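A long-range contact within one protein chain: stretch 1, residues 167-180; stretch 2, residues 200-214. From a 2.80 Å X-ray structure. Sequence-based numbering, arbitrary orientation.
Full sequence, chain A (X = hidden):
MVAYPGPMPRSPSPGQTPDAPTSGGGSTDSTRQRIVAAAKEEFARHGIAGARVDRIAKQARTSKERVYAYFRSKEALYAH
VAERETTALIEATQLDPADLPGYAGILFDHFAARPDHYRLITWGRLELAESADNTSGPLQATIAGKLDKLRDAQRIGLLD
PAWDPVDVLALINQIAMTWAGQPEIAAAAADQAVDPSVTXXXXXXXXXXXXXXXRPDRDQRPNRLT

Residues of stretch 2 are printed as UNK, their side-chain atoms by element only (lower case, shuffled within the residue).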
# COMPACT_ATOMS: atom_id res chain seq x y z
N ASP A 167 5.50 -7.37 14.09
CA ASP A 167 4.51 -6.31 13.99
C ASP A 167 5.16 -4.92 13.88
O ASP A 167 4.70 -4.06 13.10
CB ASP A 167 3.50 -6.38 15.15
CG ASP A 167 2.65 -7.67 15.13
OD1 ASP A 167 1.96 -7.94 14.11
OD2 ASP A 167 2.65 -8.42 16.15
N VAL A 168 6.22 -4.69 14.65
CA VAL A 168 6.90 -3.40 14.71
C VAL A 168 7.45 -3.02 13.33
O VAL A 168 7.20 -1.92 12.82
CB VAL A 168 8.04 -3.41 15.78
CG1 VAL A 168 8.75 -2.07 15.82
CG2 VAL A 168 7.50 -3.77 17.14
N LEU A 169 8.17 -3.96 12.73
CA LEU A 169 8.77 -3.75 11.42
C LEU A 169 7.72 -3.44 10.34
O LEU A 169 7.77 -2.39 9.69
CB LEU A 169 9.60 -4.96 11.03
CG LEU A 169 10.36 -4.83 9.71
CD1 LEU A 169 11.50 -3.86 9.90
CD2 LEU A 169 10.84 -6.18 9.16
N ALA A 170 6.76 -4.36 10.17
CA ALA A 170 5.66 -4.22 9.22
C ALA A 170 4.94 -2.88 9.33
O ALA A 170 4.82 -2.15 8.34
CB ALA A 170 4.69 -5.34 9.40
N LEU A 171 4.45 -2.58 10.53
CA LEU A 171 3.76 -1.33 10.82
C LEU A 171 4.55 -0.10 10.38
O LEU A 171 4.05 0.73 9.60
CB LEU A 171 3.45 -1.21 12.32
CG LEU A 171 2.41 -2.22 12.84
CD1 LEU A 171 2.51 -2.38 14.36
CD2 LEU A 171 0.97 -1.90 12.36
N ILE A 172 5.77 0.02 10.87
CA ILE A 172 6.54 1.21 10.57
C ILE A 172 6.78 1.41 9.04
O ILE A 172 6.62 2.52 8.51
CB ILE A 172 7.83 1.22 11.40
CG1 ILE A 172 7.45 1.28 12.89
CG2 ILE A 172 8.69 2.43 11.02
CD1 ILE A 172 8.61 1.11 13.83
N ASN A 173 7.15 0.34 8.35
CA ASN A 173 7.13 0.33 6.91
C ASN A 173 5.82 0.79 6.25
O ASN A 173 5.86 1.54 5.26
CB ASN A 173 7.45 -1.06 6.44
CG ASN A 173 8.90 -1.29 6.41
OD1 ASN A 173 9.51 -1.16 5.35
ND2 ASN A 173 9.50 -1.59 7.56
N GLN A 174 4.68 0.33 6.77
CA GLN A 174 3.38 0.74 6.24
C GLN A 174 3.20 2.23 6.36
O GLN A 174 3.10 2.90 5.35
CB GLN A 174 2.23 0.08 6.98
CG GLN A 174 1.66 -1.04 6.24
CD GLN A 174 1.08 -0.68 4.89
OE1 GLN A 174 0.10 0.05 4.79
NE2 GLN A 174 1.65 -1.25 3.84
N ILE A 175 3.16 2.72 7.61
CA ILE A 175 2.89 4.12 7.96
C ILE A 175 3.70 5.08 7.09
O ILE A 175 3.20 6.12 6.67
CB ILE A 175 3.22 4.43 9.45
CG1 ILE A 175 2.95 3.21 10.33
CG2 ILE A 175 2.37 5.56 10.01
CD1 ILE A 175 3.54 3.36 11.76
N ALA A 176 4.95 4.69 6.84
CA ALA A 176 5.92 5.45 6.07
C ALA A 176 5.52 5.62 4.61
O ALA A 176 5.86 6.63 4.00
CB ALA A 176 7.27 4.79 6.15
N MSE A 177 4.83 4.64 4.05
CA MSE A 177 4.39 4.79 2.68
C MSE A 177 2.95 5.19 2.59
O MSE A 177 2.27 4.95 1.60
CB MSE A 177 4.68 3.55 1.90
CG MSE A 177 6.16 3.33 1.71
SE MSE A 177 6.16 1.39 1.75
CE MSE A 177 8.16 0.76 2.45
N THR A 178 2.53 5.84 3.66
CA THR A 178 1.21 6.40 3.86
C THR A 178 0.66 7.25 2.70
O THR A 178 -0.50 7.13 2.35
CB THR A 178 1.20 7.18 5.18
OG1 THR A 178 -0.13 7.40 5.62
CG2 THR A 178 1.88 8.50 5.01
N TRP A 179 1.51 8.09 2.11
CA TRP A 179 1.09 9.05 1.08
C TRP A 179 1.21 8.52 -0.34
O TRP A 179 0.44 8.90 -1.23
CB TRP A 179 1.81 10.39 1.26
CG TRP A 179 1.32 11.02 2.51
CD1 TRP A 179 1.98 11.12 3.70
CD2 TRP A 179 0.01 11.58 2.73
NE1 TRP A 179 1.18 11.73 4.65
CE2 TRP A 179 -0.03 12.02 4.08
CE3 TRP A 179 -1.12 11.77 1.91
CZ2 TRP A 179 -1.16 12.63 4.62
CZ3 TRP A 179 -2.22 12.37 2.44
CH2 TRP A 179 -2.24 12.80 3.78
N ALA A 180 2.19 7.64 -0.52
CA ALA A 180 2.24 6.72 -1.63
C ALA A 180 1.01 5.82 -1.61
O ALA A 180 0.29 5.74 -2.60
CB ALA A 180 3.51 5.88 -1.53
N UNK A 200 5.18 18.95 6.58
CA UNK A 200 4.06 18.78 7.51
C UNK A 200 3.53 17.32 7.55
O UNK A 200 3.25 16.80 8.65
c UNK A 200 2.92 19.80 7.22
N UNK A 201 3.40 16.68 6.37
CA UNK A 201 3.05 15.25 6.29
C UNK A 201 4.10 14.46 7.04
O UNK A 201 3.79 13.51 7.77
n UNK A 201 0.16 18.35 4.66
n UNK A 201 0.29 16.15 5.38
n UNK A 201 -0.20 17.84 6.89
c UNK A 201 0.61 15.58 4.07
c UNK A 201 2.96 14.72 4.84
c UNK A 201 0.08 17.45 5.64
c UNK A 201 2.14 15.55 3.81
N UNK A 202 5.36 14.87 6.87
CA UNK A 202 6.50 14.17 7.45
C UNK A 202 6.43 14.26 8.96
O UNK A 202 6.59 13.23 9.66
c UNK A 202 7.82 14.74 6.94
n UNK A 202 13.19 12.53 8.01
c UNK A 202 12.11 13.30 8.04
c UNK A 202 10.32 14.55 6.83
n UNK A 202 11.49 13.67 6.91
c UNK A 202 9.03 13.86 7.23
n UNK A 202 11.63 13.71 9.20
N UNK A 203 6.18 15.47 9.46
CA UNK A 203 6.11 15.69 10.91
C UNK A 203 5.07 14.78 11.58
O UNK A 203 5.35 14.11 12.58
c UNK A 203 5.85 17.12 11.22
N UNK A 204 3.88 14.73 10.97
CA UNK A 204 2.76 13.98 11.49
C UNK A 204 3.23 12.55 11.59
O UNK A 204 3.13 11.92 12.63
c UNK A 204 1.56 14.10 10.55
N UNK A 205 3.78 12.06 10.50
CA UNK A 205 4.12 10.68 10.41
C UNK A 205 5.17 10.29 11.47
O UNK A 205 5.05 9.26 12.14
c UNK A 205 4.63 10.40 9.02
c UNK A 205 6.00 9.20 7.47
c UNK A 205 5.69 9.33 8.93
c UNK A 205 5.22 7.99 9.50
N UNK A 206 6.19 11.14 11.61
CA UNK A 206 7.23 10.88 12.55
C UNK A 206 6.66 10.96 13.97
O UNK A 206 7.03 10.16 14.86
c UNK A 206 9.12 11.46 11.08
c UNK A 206 9.32 11.80 13.53
c UNK A 206 8.38 11.84 12.34
N UNK A 207 5.75 11.90 14.18
CA UNK A 207 5.14 12.11 15.48
C UNK A 207 4.31 10.90 15.82
O UNK A 207 4.34 10.42 16.94
c UNK A 207 4.27 13.36 15.48
c UNK A 207 3.58 13.55 16.82
o UNK A 207 5.11 14.50 15.23
N UNK A 208 3.59 10.38 14.83
CA UNK A 208 2.77 9.20 15.03
C UNK A 208 3.61 7.99 15.46
O UNK A 208 3.19 7.18 16.30
c UNK A 208 1.98 8.89 13.77
N UNK A 209 4.79 7.86 14.87
CA UNK A 209 5.63 6.71 15.14
C UNK A 209 6.23 6.90 16.52
O UNK A 209 6.35 5.93 17.28
c UNK A 209 7.65 5.33 14.45
c UNK A 209 6.71 6.48 14.07
c UNK A 209 6.07 6.18 12.74
N UNK A 210 6.57 8.16 16.83
CA UNK A 210 6.94 8.51 18.19
C UNK A 210 5.86 8.07 19.18
O UNK A 210 6.18 7.51 20.23
c UNK A 210 8.40 9.82 20.68
o UNK A 210 9.48 9.41 20.16
c UNK A 210 7.26 9.99 18.33
c UNK A 210 7.32 10.50 19.80
o UNK A 210 8.19 9.71 21.92
N UNK A 211 4.59 8.30 18.86
CA UNK A 211 3.53 7.87 19.77
C UNK A 211 3.47 6.37 19.94
O UNK A 211 3.29 5.90 21.04
c UNK A 211 1.68 10.47 20.94
c UNK A 211 2.03 9.88 19.77
c UNK A 211 2.11 12.07 19.51
n UNK A 211 2.31 10.92 18.90
n UNK A 211 1.73 11.82 20.75
c UNK A 211 2.17 8.45 19.40
N UNK A 212 3.65 5.61 18.87
CA UNK A 212 3.65 4.16 19.01
C UNK A 212 4.78 3.59 19.85
O UNK A 212 4.53 2.89 20.83
c UNK A 212 3.56 1.42 15.01
se UNK A 212 2.73 3.20 15.20
c UNK A 212 3.72 3.52 17.67
c UNK A 212 2.40 3.29 17.10
N UNK A 213 6.01 3.90 19.46
CA UNK A 213 7.19 3.42 20.17
C UNK A 213 8.02 4.61 20.65
O UNK A 213 8.91 5.07 19.93
c UNK A 213 7.00 2.11 17.01
c UNK A 213 6.27 1.32 16.13
c UNK A 213 7.24 1.68 18.32
c UNK A 213 6.03 -0.35 17.82
c UNK A 213 5.79 0.09 16.54
c UNK A 213 8.04 2.52 19.27
c UNK A 213 6.76 0.44 18.71
N UNK A 214 7.74 5.12 21.87
CA UNK A 214 8.35 6.39 22.31
C UNK A 214 9.86 6.25 22.62
O UNK A 214 10.23 5.44 23.48
c UNK A 214 7.55 6.76 23.57
c UNK A 214 6.85 4.57 22.91
c UNK A 214 6.41 5.78 23.63

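Position 200 carries one side-chain carbon and lies out of reach of stretch 1. It is Ala200. Position 201 has three carbons, a nitrogen, then a carbon bearing two more nitrogens. The carbon before the first nitrogen lies over one face of the Trp179 ring. This is Arg201, and Arg201 CD is 3.5 Å from Trp179 CZ2, a CH-pi contact. Its guanidinium nitrogens are hydrogen-bonded elsewhere in the structure.

Position 202 has the same atoms, but its CA-to-CB bond points away from stretch 1. It is Arg202, extended and without contact here. Positions 203 and 204 have one carbon each, and neither touches stretch 1. They are Ala203 and Ala204.

Position 205 has four carbons, forked at the second. It reaches Ile175 and Ala176. It is Leu205. Leu205 CD1 is 3.8 Å from Ile175 CG2, and Leu205 CD2 is 4.0 Å from Ala176 CA.

Position 206 has three carbons, forked at the first, and is out of reach of stretch 1. It is Val206. Position 207 has one carbon carrying an oxygen and a carbon, also out of reach. It is Thr207. Position 208 has one carbon, pointing toward stretch 1 but stopping short of contact. It is Ala208.

Position 209 again has three carbons forked at the first, now against Ile172 and Ile175. It is Val209. Val209 CG2 is 3.9 Å from Ile175 CD1.

Position 210 has three carbons, the third carrying two oxygens, out of reach. It is Glu210. Position 211 has one carbon and a five-membered ring with two nitrogens, also out of reach. It is His211.

Position 212 has an unbranched chain of two carbons, selenium and a carbon, reaching Leu171, Ile172 and Ile175. It is Met212, modelled as selenomethionine. Met212 SE is 3.5 Å from Ile175 CD1, and Met212 CE is 3.8 Å from Leu171 CB.

Position 213 has one carbon and a six-carbon ring, against Val168 and Ile172. It is Phe213, the first residue after the helix to leave helical geometry. Val168 CG1 lies over one ring face, 3.7 Å from Phe213 CZ. Ile172 CD1 is 3.3 Å from Phe213 CE1. Position 214 has three carbons closing a ring onto the backbone nitrogen, exposed and out of reach. It is Pro214.

Helices 167-176 and 200-212 run nearly antiparallel, at 163°. The same opposite order carries on past them: Val168 meets Phe213 and Trp179 meets Arg201. Between these ends, aliphatic side chains and selenomethionine pack together. No hydrogen bond crosses, so the contact rests on apolar packing and two CH-pi contacts.

Stretch 2 200-214: ARRAALVTAVEHMFP
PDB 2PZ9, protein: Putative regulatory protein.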